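Agap007691-pb (Anopheles gambiae, PDB 5C98) is of unknown function but, as a serpin, may inhibit serine proteases. Local coordinates at residues Q93-L98 with S173-L178; P180-F185 with D228-A233; T207-A212 with W273-L278; L278-V283 with A328-G333. All coordinates share one frame; numbering follows the deposited sequence.

Contact 1. Residues Q93-L98 with S173-L178; sequences QHLKAL and SGVSVL
L95 and A97 stand beside V177 and V175 on one face of an antiparallel ladder, the pairing of strands 95-104 and 169-177 in the large sheet A of the serpin fold. L95 is the forked knob of this face. Its CG lies anti to the backbone N (chi1 -176°), and the two methyls spread between the valines: CD2 meets V175 CG1 at 4.2 Å, while CD1 reaches V177 CG2 at the same distance. V175 uses both branches, setting CG2 against A97 CB at 4.1 Å, whereas V177 offers CG2. Small A97 suits its place because L89 of helix 75-89 presses on both it and L95; L367 and Q368 of strand 366-372 cover more of this apolar side. The reverse face is more polar and uneven. There L178 is the bump, and its CD1 rests at 3.7 Å from K96 CE, the two side chains crossing at about a right angle. Lysine serves well here, offering its methylenes to the leucine while the bend at its end takes NZ to the carbonyl of G92. G174 puts no side chain opposite L98, which leans on A147. Between the strands K96 and S176 exchange a pair of nearly straight backbone bonds, and L98 and G174 another. Beyond them, L178 N binds H94 O at 2.9 Å from above the carbonyl plane. S176 OG, buried and bonded to T149 O, also accepts a hydrogen bond from a water, which donates a second to K96 O at 3.2 Å.

Contact 2. Residues P180-F185 with D228-A233; sequences PLAIRF and DMPFDA
M229 CE is set among three hydrophobic side chains of 180-185. L181 CD1 lies 3.5 Å from M229 CE, tighter than usual van der Waals contact; I183 CD1 touches the same methyl at 3.6 Å; and F185 turns its ring edge to it, CE2 lying 3.8 Å from M229 CE. The bend at chi3 (62°) gives M229 CE its position, and a flexible, unbranched methionine suits a slot bounded by such different shapes. Leucine forks to serve two neighbours: while CD1 meets the methionine, L181 CD2 packs against F231 CE1 at 3.7 Å. Beside these apolar contacts two backbone bonds join the segments. A182 N donates to P230 O at 2.8 Å, and D232 N donates to P180 O at 2.9 Å, nearly along the C=O axis. The small A182 fits close to the backbone of 228-233, its CB being 3.4 Å from P230 O, and I183 CD1 also reaches the proline ring. Further out, F231 is backed by L237 and M239 of strand 237-244, I183 and F185 lean on T210 of strand 204-219, and D232 OD1 accepts a hydrogen bond from A234 N. The segment 180-185 thus leads away from the end of sheet A across the end of a sheet B strand, an arrangement consistent with the serpin breach, where the top of sheet A meets sheet B.

Contact 3. Residues T207-A212 with W273-L278; sequences TMHTTA and WTDLKL
H209 and D275 meet across neighbouring strands, each with CG anti to the backbone N (chi1 -173° and -169°). The imidazole NE2 donates to D275 OD2 at 2.9 Å, reaching it on the syn side, and makes a weak, more bent bond to OD1; ring and carboxylate planes stand 70° apart. K277 supplies the lid: its chain, extended beyond CG, sets CE 3.5 Å above the centre of the imidazole in a CH-pi contact. Lysine suits this position by covering the ring with a methylene while its NZ goes on to a salt bridge with E193, and D275 OD1 has a second partner in H349. Strands 204-219 and 270-287 run antiparallel here in sheet C of the serpin fold, joined by six backbone hydrogen bonds. On the other face of the ladder L276 and L278, the latter with CG anti to N, touch M229, and T210 OG1 bonds R184 O. At the far end W273, exposed, brings the edge of its six-membered ring to the backbone of T211 and A212 on the neighbouring strand: CE3 comes 3.3 Å from A212 C, T211 CG2 packs on CE3 at 3.7 Å, and the indole also meets the ring of F213.

Contact 4. Residues L278-V283 with A328-G333; sequences LPKFFV and AVSESG
K280 reaches E331 through an almost straight chain, CG anti to the backbone N, that turns only at its last torsion (chi4 91°), which places NZ. The glutamate is bent in its turn: chi2 of 97° turns CD aside, and from there OE1 meets the ammonium. The salt bridge K280 NZ to E331 OE1 measures 2.8 Å and uses the syn side of the carboxylate, with the two side chains crossing at about a right angle. A second bond from the same nitrogen goes to S330 OG at 2.7 Å; S330 holds OG anti to its own N, and a short hydroxyl side chain is right for a site so near the lysine. Two oxygens therefore grip NZ, while E331 OE2 is taken by T190 OG1. In serpin terms, residues 328-333 leave the end of strand 320-328 in sheet A and begin the hinge of the reactive centre loop, part of which is not modelled; 278-283 passes from a sheet C strand into sheet A. A lysine-glutamate pair at this junction recalls the one known in alpha1-antitrypsin. Next to the polar group in sequence, V329 has CG2 between backbone N and carbonyl carbon, a crowded position, and there touches F281 CD1 at 3.5 Å and L278 CD2 at 4.0 Å. A branched residue can thus touch both the leucine and the phenylalanine, and the F281 ring is itself held by F354, edge-to-face, and by F372. V329 N donates an almost straight bond to F281 O at 3.0 Å, next to which F282 CB packs on A328 CB at 3.7 Å.

Contact 1 is the most buried of the four, a regular ladder inside sheet A with apolar packing on one face. Contact 3 is also a ladder, but farther from the centre of the chain, and there charged side chains and a histidine occupy its solvent-facing side. Contacts 2 and 4 have little regular pairing and join sheet ends and loops by a few backbone hydrogen bonds and methyl packing, with a salt bridge added in contact 4. Contacts 3 and 4 share L278 on strand 270-287. F185 of contact 2 packs on M208 and L276 of contact 3, and its O lies against E331 CB of contact 4. Contact 1 joins this cluster where V177 touches F231.

Contact 1. Residues Q93-L98 with S173-L178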
loop_
_atom_site.group_PDB
_atom_site.type_symbol
_atom_site.label_atom_id
_atom_site.label_comp_id
_atom_site.label_asym_id
_atom_site.label_seq_id
_atom_site.Cartn_x
_atom_site.Cartn_y
_atom_site.Cartn_z
ATOM N N GLN A 93 -12.944 9.524 5.211
ATOM C CA GLN A 93 -12.018 10.641 5.268
ATOM C C GLN A 93 -10.639 10.234 5.761
ATOM O O GLN A 93 -9.702 11.034 5.656
ATOM C CB GLN A 93 -12.561 11.726 6.203
ATOM C CG GLN A 93 -12.479 11.340 7.672
ATOM C CD GLN A 93 -13.250 12.263 8.589
ATOM O OE1 GLN A 93 -14.482 12.212 8.655
ATOM N NE2 GLN A 93 -12.526 13.108 9.314
ATOM N N HIS A 94 -10.488 9.029 6.297
ATOM C CA HIS A 94 -9.264 8.652 6.973
ATOM C C HIS A 94 -8.298 7.864 6.095
ATOM O O HIS A 94 -7.075 8.100 6.118
ATOM C CB HIS A 94 -9.594 7.811 8.210
ATOM C CG HIS A 94 -10.587 8.440 9.127
ATOM N ND1 HIS A 94 -10.338 9.609 9.811
ATOM C CD2 HIS A 94 -11.834 8.054 9.480
ATOM C CE1 HIS A 94 -11.392 9.920 10.541
ATOM N NE2 HIS A 94 -12.313 8.992 10.361
ATOM N N LEU A 95 -8.820 6.916 5.337
ATOM C CA LEU A 95 -8.021 6.045 4.496
ATOM C C LEU A 95 -8.953 5.612 3.386
ATOM O O LEU A 95 -10.057 5.116 3.651
ATOM C CB LEU A 95 -7.520 4.832 5.285
ATOM C CG LEU A 95 -6.584 3.882 4.523
ATOM C CD1 LEU A 95 -5.686 3.141 5.509
ATOM C CD2 LEU A 95 -7.316 2.909 3.633
ATOM N N LYS A 96 -8.529 5.839 2.146
ATOM C CA LYS A 96 -9.299 5.420 0.987
ATOM C C LYS A 96 -8.590 4.258 0.326
ATOM O O LYS A 96 -7.411 4.364 -0.002
ATOM C CB LYS A 96 -9.464 6.585 0.026
ATOM C CG LYS A 96 -10.401 7.662 0.576
ATOM C CD LYS A 96 -10.637 8.788 -0.452
ATOM C CE LYS A 96 -11.393 9.951 0.160
ATOM N NZ LYS A 96 -12.625 9.502 0.845
ATOM N N ALA A 97 -9.291 3.139 0.178
ATOM C CA ALA A 97 -8.774 1.939 -0.480
ATOM C C ALA A 97 -9.811 1.566 -1.524
ATOM O O ALA A 97 -10.877 1.033 -1.187
ATOM C CB ALA A 97 -8.559 0.811 0.512
ATOM N N LEU A 98 -9.488 1.848 -2.786
ATOM C CA LEU A 98 -10.453 1.790 -3.874
ATOM C C LEU A 98 -9.883 0.978 -5.015
ATOM O O LEU A 98 -8.776 1.270 -5.486
ATOM C CB LEU A 98 -10.785 3.196 -4.380
ATOM C CG LEU A 98 -11.522 4.117 -3.401
ATOM C CD1 LEU A 98 -11.360 5.596 -3.810
ATOM C CD2 LEU A 98 -12.983 3.712 -3.319
ATOM N N SER A 173 -5.512 -0.537 -7.931
ATOM C CA SER A 173 -5.706 -0.343 -6.500
ATOM C C SER A 173 -5.124 1.002 -6.124
ATOM O O SER A 173 -3.960 1.276 -6.429
ATOM C CB SER A 173 -4.942 -1.422 -5.738
ATOM O OG SER A 173 -4.731 -1.006 -4.389
ATOM N N GLY A 174 -5.906 1.828 -5.453
ATOM C CA GLY A 174 -5.404 3.045 -4.844
ATOM C C GLY A 174 -5.567 2.986 -3.341
ATOM O O GLY A 174 -6.690 2.765 -2.880
ATOM N N VAL A 175 -4.506 3.225 -2.560
ATOM C CA VAL A 175 -4.596 3.281 -1.100
ATOM C C VAL A 175 -3.951 4.582 -0.628
ATOM O O VAL A 175 -2.734 4.758 -0.760
ATOM C CB VAL A 175 -3.962 2.084 -0.405
ATOM C CG1 VAL A 175 -4.052 2.230 1.112
ATOM C CG2 VAL A 175 -4.674 0.807 -0.888
ATOM N N SER A 176 -4.760 5.464 -0.071
ATOM C CA SER A 176 -4.330 6.783 0.365
ATOM C C SER A 176 -4.630 6.946 1.833
ATOM O O SER A 176 -5.779 6.822 2.255
ATOM C CB SER A 176 -5.026 7.888 -0.424
ATOM O OG SER A 176 -4.696 7.739 -1.785
ATOM N N VAL A 177 -3.599 7.241 2.608
ATOM C CA VAL A 177 -3.761 7.577 4.013
ATOM C C VAL A 177 -3.909 9.091 4.080
ATOM O O VAL A 177 -2.985 9.817 3.703
ATOM C CB VAL A 177 -2.550 7.104 4.828
ATOM C CG1 VAL A 177 -2.674 7.579 6.290
ATOM C CG2 VAL A 177 -2.408 5.604 4.702
ATOM N N LEU A 178 -5.058 9.556 4.546
ATOM C CA LEU A 178 -5.422 10.964 4.504
ATOM C C LEU A 178 -5.566 11.607 5.880
ATOM O O LEU A 178 -5.579 12.839 5.968
ATOM C CB LEU A 178 -6.724 11.140 3.709
ATOM C CG LEU A 178 -6.683 10.523 2.309
ATOM C CD1 LEU A 178 -8.075 10.497 1.686
ATOM C CD2 LEU A 178 -5.696 11.268 1.427
HETATM O O HOH W 1 -8.762 13.628 6.920
HETATM O O HOH W 2 -7.059 5.844 -2.833
#

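Contact 2. Residues P180-F185 with D228-A233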
loop_
_atom_site.group_PDB
_atom_site.type_symbol
_atom_site.label_atom_id
_atom_site.label_comp_id
_atom_site.label_asym_id
_atom_site.label_seq_id
_atom_site.Cartn_x
_atom_site.Cartn_y
_atom_site.Cartn_z
ATOM N N PRO A 180 -4.736 13.257 9.414
ATOM C CA PRO A 180 -3.552 13.963 9.917
ATOM C C PRO A 180 -2.943 13.220 11.092
ATOM O O PRO A 180 -3.611 12.479 11.813
ATOM C CB PRO A 180 -4.096 15.324 10.372
ATOM C CG PRO A 180 -5.518 15.132 10.560
ATOM C CD PRO A 180 -5.980 13.996 9.694
ATOM N N LEU A 181 -1.655 13.466 11.314
ATOM C CA LEU A 181 -1.022 13.008 12.541
ATOM C C LEU A 181 -1.694 13.638 13.746
ATOM O O LEU A 181 -2.141 14.787 13.708
ATOM C CB LEU A 181 0.442 13.439 12.592
ATOM C CG LEU A 181 1.431 12.607 11.803
ATOM C CD1 LEU A 181 2.844 13.175 11.970
ATOM C CD2 LEU A 181 1.396 11.123 12.175
ATOM N N ALA A 182 -1.722 12.879 14.839
ATOM C CA ALA A 182 -2.223 13.388 16.107
ATOM C C ALA A 182 -1.137 14.060 16.924
ATOM O O ALA A 182 -1.435 14.671 17.955
ATOM C CB ALA A 182 -2.827 12.243 16.928
ATOM N N ILE A 183 0.097 13.947 16.503
ATOM C CA ILE A 183 1.203 14.612 17.182
ATOM C C ILE A 183 1.227 16.069 16.767
ATOM O O ILE A 183 1.082 16.393 15.583
ATOM C CB ILE A 183 2.513 13.910 16.806
ATOM C CG1 ILE A 183 2.526 12.515 17.398
ATOM C CG2 ILE A 183 3.743 14.706 17.298
ATOM C CD1 ILE A 183 3.610 11.673 16.867
ATOM N N ARG A 184 1.433 16.949 17.751
ATOM C CA ARG A 184 1.466 18.392 17.540
ATOM C C ARG A 184 2.890 18.818 17.209
ATOM O O ARG A 184 3.715 18.996 18.105
ATOM C CB ARG A 184 0.947 19.117 18.777
ATOM N N PHE A 185 3.172 18.986 15.919
ATOM C CA PHE A 185 4.374 19.669 15.457
ATOM C C PHE A 185 4.039 21.141 15.250
ATOM O O PHE A 185 2.983 21.468 14.705
ATOM C CB PHE A 185 4.862 19.085 14.123
ATOM C CG PHE A 185 5.474 17.706 14.229
ATOM C CD1 PHE A 185 6.780 17.548 14.636
ATOM C CD2 PHE A 185 4.751 16.574 13.902
ATOM C CE1 PHE A 185 7.351 16.295 14.729
ATOM C CE2 PHE A 185 5.319 15.326 13.985
ATOM C CZ PHE A 185 6.616 15.184 14.402
ATOM N N ASP A 228 5.931 4.941 17.476
ATOM C CA ASP A 228 4.613 4.723 16.872
ATOM C C ASP A 228 3.873 6.053 16.942
ATOM O O ASP A 228 3.520 6.517 18.031
ATOM C CB ASP A 228 3.858 3.605 17.589
ATOM C CG ASP A 228 2.902 2.854 16.676
ATOM O OD1 ASP A 228 2.597 3.350 15.558
ATOM O OD2 ASP A 228 2.452 1.759 17.084
ATOM N N MET A 229 3.689 6.683 15.780
ATOM C CA MET A 229 3.174 8.037 15.660
ATOM C C MET A 229 1.701 7.967 15.287
ATOM O O MET A 229 1.377 7.646 14.133
ATOM C CB MET A 229 3.943 8.787 14.581
ATOM C CG MET A 229 5.382 9.062 15.003
ATOM S SD MET A 229 6.273 10.003 13.779
ATOM C CE MET A 229 5.343 11.529 13.735
ATOM N N PRO A 230 0.784 8.238 16.196
ATOM C CA PRO A 230 -0.628 8.041 15.868
ATOM C C PRO A 230 -1.187 9.112 14.952
ATOM O O PRO A 230 -0.807 10.279 14.993
ATOM C CB PRO A 230 -1.331 8.123 17.232
ATOM C CG PRO A 230 -0.425 8.943 18.072
ATOM C CD PRO A 230 0.986 8.666 17.590
ATOM N N PHE A 231 -2.155 8.697 14.153
ATOM C CA PHE A 231 -3.038 9.618 13.459
ATOM C C PHE A 231 -4.241 9.961 14.328
ATOM O O PHE A 231 -4.448 9.400 15.406
ATOM C CB PHE A 231 -3.464 8.988 12.129
ATOM C CG PHE A 231 -2.305 8.697 11.197
ATOM C CD1 PHE A 231 -1.734 9.731 10.451
ATOM C CD2 PHE A 231 -1.771 7.422 11.074
ATOM C CE1 PHE A 231 -0.669 9.483 9.600
ATOM C CE2 PHE A 231 -0.732 7.181 10.217
ATOM C CZ PHE A 231 -0.173 8.213 9.487
ATOM N N ASP A 232 -5.024 10.932 13.851
ATOM C CA ASP A 232 -6.227 11.389 14.535
ATOM C C ASP A 232 -7.025 10.216 15.082
ATOM O O ASP A 232 -7.196 9.199 14.414
ATOM C CB ASP A 232 -7.088 12.168 13.536
ATOM C CG ASP A 232 -8.316 12.782 14.180
ATOM O OD1 ASP A 232 -9.297 12.043 14.416
ATOM O OD2 ASP A 232 -8.297 14.002 14.454
ATOM N N ALA A 233 -7.526 10.379 16.308
ATOM C CA ALA A 233 -8.138 9.274 17.039
ATOM C C ALA A 233 -9.242 8.598 16.236
ATOM O O ALA A 233 -9.392 7.373 16.283
ATOM C CB ALA A 233 -8.714 9.810 18.351
#

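Contact 3. Residues T207-A212 with W273-L278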
loop_
_atom_site.group_PDB
_atom_site.type_symbol
_atom_site.label_atom_id
_atom_site.label_comp_id
_atom_site.label_asym_id
_atom_site.label_seq_id
_atom_site.Cartn_x
_atom_site.Cartn_y
_atom_site.Cartn_z
ATOM N N THR A 207 12.102 20.192 7.979
ATOM C CA THR A 207 12.142 19.157 9.003
ATOM C C THR A 207 11.352 19.629 10.209
ATOM O O THR A 207 11.601 20.719 10.731
ATOM C CB THR A 207 13.590 18.854 9.381
ATOM O OG1 THR A 207 14.278 18.316 8.246
ATOM C CG2 THR A 207 13.676 17.861 10.521
ATOM N N MET A 208 10.382 18.828 10.615
ATOM C CA MET A 208 9.508 19.139 11.737
ATOM C C MET A 208 10.166 18.725 13.045
ATOM O O MET A 208 10.975 17.797 13.085
ATOM C CB MET A 208 8.189 18.379 11.600
ATOM C CG MET A 208 7.438 18.649 10.318
ATOM S SD MET A 208 5.759 17.969 10.328
ATOM C CE MET A 208 6.130 16.219 10.399
ATOM N N HIS A 209 9.809 19.421 14.127
ATOM C CA HIS A 209 10.417 19.177 15.430
ATOM C C HIS A 209 9.370 19.385 16.505
ATOM O O HIS A 209 8.681 20.412 16.497
ATOM C CB HIS A 209 11.540 20.186 15.675
ATOM C CG HIS A 209 12.345 19.937 16.913
ATOM N ND1 HIS A 209 13.286 20.834 17.373
ATOM C CD2 HIS A 209 12.396 18.876 17.755
ATOM C CE1 HIS A 209 13.863 20.349 18.459
ATOM N NE2 HIS A 209 13.340 19.163 18.714
ATOM N N THR A 210 9.286 18.452 17.447
ATOM C CA THR A 210 8.424 18.664 18.599
ATOM C C THR A 210 8.905 17.802 19.751
ATOM O O THR A 210 9.788 16.947 19.614
ATOM C CB THR A 210 6.951 18.405 18.253
ATOM O OG1 THR A 210 6.124 19.011 19.247
ATOM C CG2 THR A 210 6.649 16.915 18.176
ATOM N N THR A 211 8.318 18.054 20.907
ATOM C CA THR A 211 8.438 17.179 22.058
ATOM C C THR A 211 7.079 16.527 22.244
ATOM O O THR A 211 6.088 17.222 22.494
ATOM C CB THR A 211 8.807 17.968 23.308
ATOM O OG1 THR A 211 10.068 18.617 23.100
ATOM C CG2 THR A 211 8.927 17.030 24.502
ATOM N N ALA A 212 7.025 15.216 22.078
ATOM C CA ALA A 212 5.767 14.484 22.092
ATOM C C ALA A 212 5.862 13.308 23.049
ATOM O O ALA A 212 6.933 12.732 23.257
ATOM C CB ALA A 212 5.436 13.954 20.714
ATOM N N TRP A 273 8.218 10.908 26.824
ATOM C CA TRP A 273 8.435 12.227 26.248
ATOM C C TRP A 273 9.657 12.165 25.338
ATOM O O TRP A 273 10.754 11.813 25.788
ATOM C CB TRP A 273 8.606 13.271 27.347
ATOM C CG TRP A 273 7.281 13.727 27.900
ATOM C CD1 TRP A 273 6.792 13.512 29.159
ATOM C CD2 TRP A 273 6.268 14.455 27.195
ATOM N NE1 TRP A 273 5.544 14.072 29.281
ATOM C CE2 TRP A 273 5.198 14.657 28.092
ATOM C CE3 TRP A 273 6.165 14.964 25.896
ATOM C CZ2 TRP A 273 4.041 15.346 27.730
ATOM C CZ3 TRP A 273 5.016 15.646 25.538
ATOM C CH2 TRP A 273 3.968 15.830 26.452
ATOM N N THR A 274 9.447 12.460 24.053
ATOM C CA THR A 274 10.453 12.219 23.023
ATOM C C THR A 274 10.710 13.487 22.238
ATOM O O THR A 274 9.771 14.148 21.791
ATOM C CB THR A 274 9.951 11.147 22.057
ATOM O OG1 THR A 274 9.750 9.928 22.772
ATOM C CG2 THR A 274 10.948 10.903 20.896
ATOM N N ASP A 275 11.987 13.812 22.049
ATOM C CA ASP A 275 12.365 14.895 21.157
ATOM C C ASP A 275 12.393 14.320 19.752
ATOM O O ASP A 275 13.269 13.515 19.410
ATOM C CB ASP A 275 13.718 15.490 21.530
ATOM C CG ASP A 275 13.976 16.765 20.789
ATOM O OD1 ASP A 275 14.498 16.696 19.673
ATOM O OD2 ASP A 275 13.589 17.841 21.300
ATOM N N LEU A 276 11.388 14.695 18.971
ATOM C CA LEU A 276 11.097 14.072 17.692
ATOM C C LEU A 276 11.409 15.040 16.562
ATOM O O LEU A 276 10.949 16.185 16.575
ATOM C CB LEU A 276 9.616 13.681 17.670
ATOM C CG LEU A 276 9.025 12.988 16.446
ATOM C CD1 LEU A 276 9.683 11.667 16.209
ATOM C CD2 LEU A 276 7.542 12.807 16.648
ATOM N N LYS A 277 12.163 14.566 15.574
ATOM C CA LYS A 277 12.410 15.285 14.342
ATOM C C LYS A 277 12.123 14.356 13.182
ATOM O O LYS A 277 12.518 13.195 13.207
ATOM C CB LYS A 277 13.826 15.812 14.249
ATOM C CG LYS A 277 14.100 16.899 15.261
ATOM C CD LYS A 277 15.466 17.465 15.031
ATOM C CE LYS A 277 15.669 18.786 15.730
ATOM N NZ LYS A 277 16.917 19.438 15.243
ATOM N N LEU A 278 11.411 14.880 12.177
ATOM C CA LEU A 278 10.952 14.073 11.042
ATOM C C LEU A 278 10.855 15.027 9.863
ATOM O O LEU A 278 10.326 16.128 10.030
ATOM C CB LEU A 278 9.552 13.518 11.360
ATOM C CG LEU A 278 8.858 12.526 10.435
ATOM C CD1 LEU A 278 9.483 11.146 10.560
ATOM C CD2 LEU A 278 7.370 12.429 10.758
#

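Contact 4. Residues L278-V283 with A328-G333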
loop_
_atom_site.group_PDB
_atom_site.type_symbol
_atom_site.label_atom_id
_atom_site.label_comp_id
_atom_site.label_asym_id
_atom_site.label_seq_id
_atom_site.Cartn_x
_atom_site.Cartn_y
_atom_site.Cartn_z
ATOM N N LEU A 278 11.411 14.880 12.177
ATOM C CA LEU A 278 10.952 14.073 11.042
ATOM C C LEU A 278 10.855 15.027 9.863
ATOM O O LEU A 278 10.326 16.128 10.030
ATOM C CB LEU A 278 9.552 13.518 11.360
ATOM C CG LEU A 278 8.858 12.526 10.435
ATOM C CD1 LEU A 278 9.483 11.146 10.560
ATOM C CD2 LEU A 278 7.370 12.429 10.758
ATOM N N PRO A 279 11.321 14.669 8.668
ATOM C CA PRO A 279 11.031 15.532 7.515
ATOM C C PRO A 279 9.533 15.677 7.292
ATOM O O PRO A 279 8.753 14.754 7.540
ATOM C CB PRO A 279 11.705 14.811 6.341
ATOM C CG PRO A 279 11.843 13.414 6.783
ATOM C CD PRO A 279 12.016 13.436 8.264
ATOM N N LYS A 280 9.126 16.867 6.835
ATOM C CA LYS A 280 7.761 17.070 6.352
ATOM C C LYS A 280 7.716 16.423 4.977
ATOM O O LYS A 280 8.139 17.019 3.991
ATOM C CB LYS A 280 7.442 18.560 6.286
ATOM C CG LYS A 280 5.999 18.856 6.002
ATOM C CD LYS A 280 5.762 20.351 5.847
ATOM C CE LYS A 280 4.397 20.621 5.241
ATOM N NZ LYS A 280 3.341 20.791 6.272
ATOM N N PHE A 281 7.225 15.185 4.892
ATOM C CA PHE A 281 7.415 14.389 3.696
ATOM C C PHE A 281 6.091 13.840 3.205
ATOM O O PHE A 281 5.085 13.799 3.922
ATOM C CB PHE A 281 8.417 13.204 3.900
ATOM C CG PHE A 281 7.847 12.013 4.632
ATOM C CD1 PHE A 281 7.763 11.971 6.017
ATOM C CD2 PHE A 281 7.391 10.904 3.930
ATOM C CE1 PHE A 281 7.240 10.893 6.686
ATOM C CE2 PHE A 281 6.863 9.790 4.609
ATOM C CZ PHE A 281 6.772 9.789 5.976
ATOM N N PHE A 282 6.120 13.419 1.954
ATOM C CA PHE A 282 5.063 12.588 1.416
ATOM C C PHE A 282 5.718 11.517 0.563
ATOM O O PHE A 282 6.883 11.631 0.160
ATOM C CB PHE A 282 4.078 13.400 0.588
ATOM C CG PHE A 282 4.614 13.796 -0.743
ATOM C CD1 PHE A 282 5.442 14.887 -0.875
ATOM C CD2 PHE A 282 4.287 13.049 -1.870
ATOM C CE1 PHE A 282 5.931 15.247 -2.113
ATOM C CE2 PHE A 282 4.781 13.385 -3.102
ATOM C CZ PHE A 282 5.609 14.499 -3.224
ATOM N N VAL A 283 4.940 10.470 0.304
ATOM C CA VAL A 283 5.297 9.444 -0.662
ATOM C C VAL A 283 4.057 9.223 -1.502
ATOM O O VAL A 283 2.969 9.023 -0.961
ATOM C CB VAL A 283 5.764 8.133 0.003
ATOM C CG1 VAL A 283 6.012 7.031 -1.022
ATOM C CG2 VAL A 283 7.040 8.374 0.769
ATOM N N ALA A 328 1.107 11.359 3.504
ATOM C CA ALA A 328 1.826 12.594 3.809
ATOM C C ALA A 328 1.763 12.853 5.314
ATOM O O ALA A 328 0.883 12.331 6.007
ATOM C CB ALA A 328 1.256 13.753 3.012
ATOM N N VAL A 329 2.750 13.582 5.838
ATOM C CA VAL A 329 2.697 14.036 7.226
ATOM C C VAL A 329 2.840 15.555 7.270
ATOM O O VAL A 329 3.381 16.169 6.350
ATOM C CB VAL A 329 3.723 13.346 8.154
ATOM C CG1 VAL A 329 3.405 11.865 8.315
ATOM C CG2 VAL A 329 5.145 13.551 7.643
ATOM N N SER A 330 2.304 16.164 8.323
ATOM C CA SER A 330 2.298 17.619 8.439
ATOM C C SER A 330 2.106 17.991 9.907
ATOM O O SER A 330 1.983 17.126 10.776
ATOM C CB SER A 330 1.192 18.213 7.553
ATOM O OG SER A 330 1.284 19.628 7.483
ATOM N N GLU A 331 2.087 19.299 10.181
ATOM C CA GLU A 331 1.993 19.800 11.546
ATOM C C GLU A 331 0.542 19.821 12.042
ATOM O O GLU A 331 -0.413 19.780 11.264
ATOM C CB GLU A 331 2.591 21.218 11.611
ATOM C CG GLU A 331 4.086 21.295 11.259
ATOM C CD GLU A 331 4.347 21.684 9.818
ATOM O OE1 GLU A 331 3.447 21.487 8.975
ATOM O OE2 GLU A 331 5.446 22.209 9.523
ATOM N N SER A 332 0.380 19.905 13.363
ATOM C CA SER A 332 -0.942 19.958 13.976
ATOM C C SER A 332 -1.233 21.341 14.542
ATOM O O SER A 332 -0.323 22.098 14.894
ATOM C CB SER A 332 -1.109 18.895 15.068
ATOM O OG SER A 332 -1.748 19.418 16.232
ATOM N N GLY A 333 -2.525 21.653 14.627
ATOM C CA GLY A 333 -2.963 22.944 15.109
ATOM C C GLY A 333 -3.490 22.892 16.524
ATOM O O GLY A 333 -4.362 23.682 16.882
#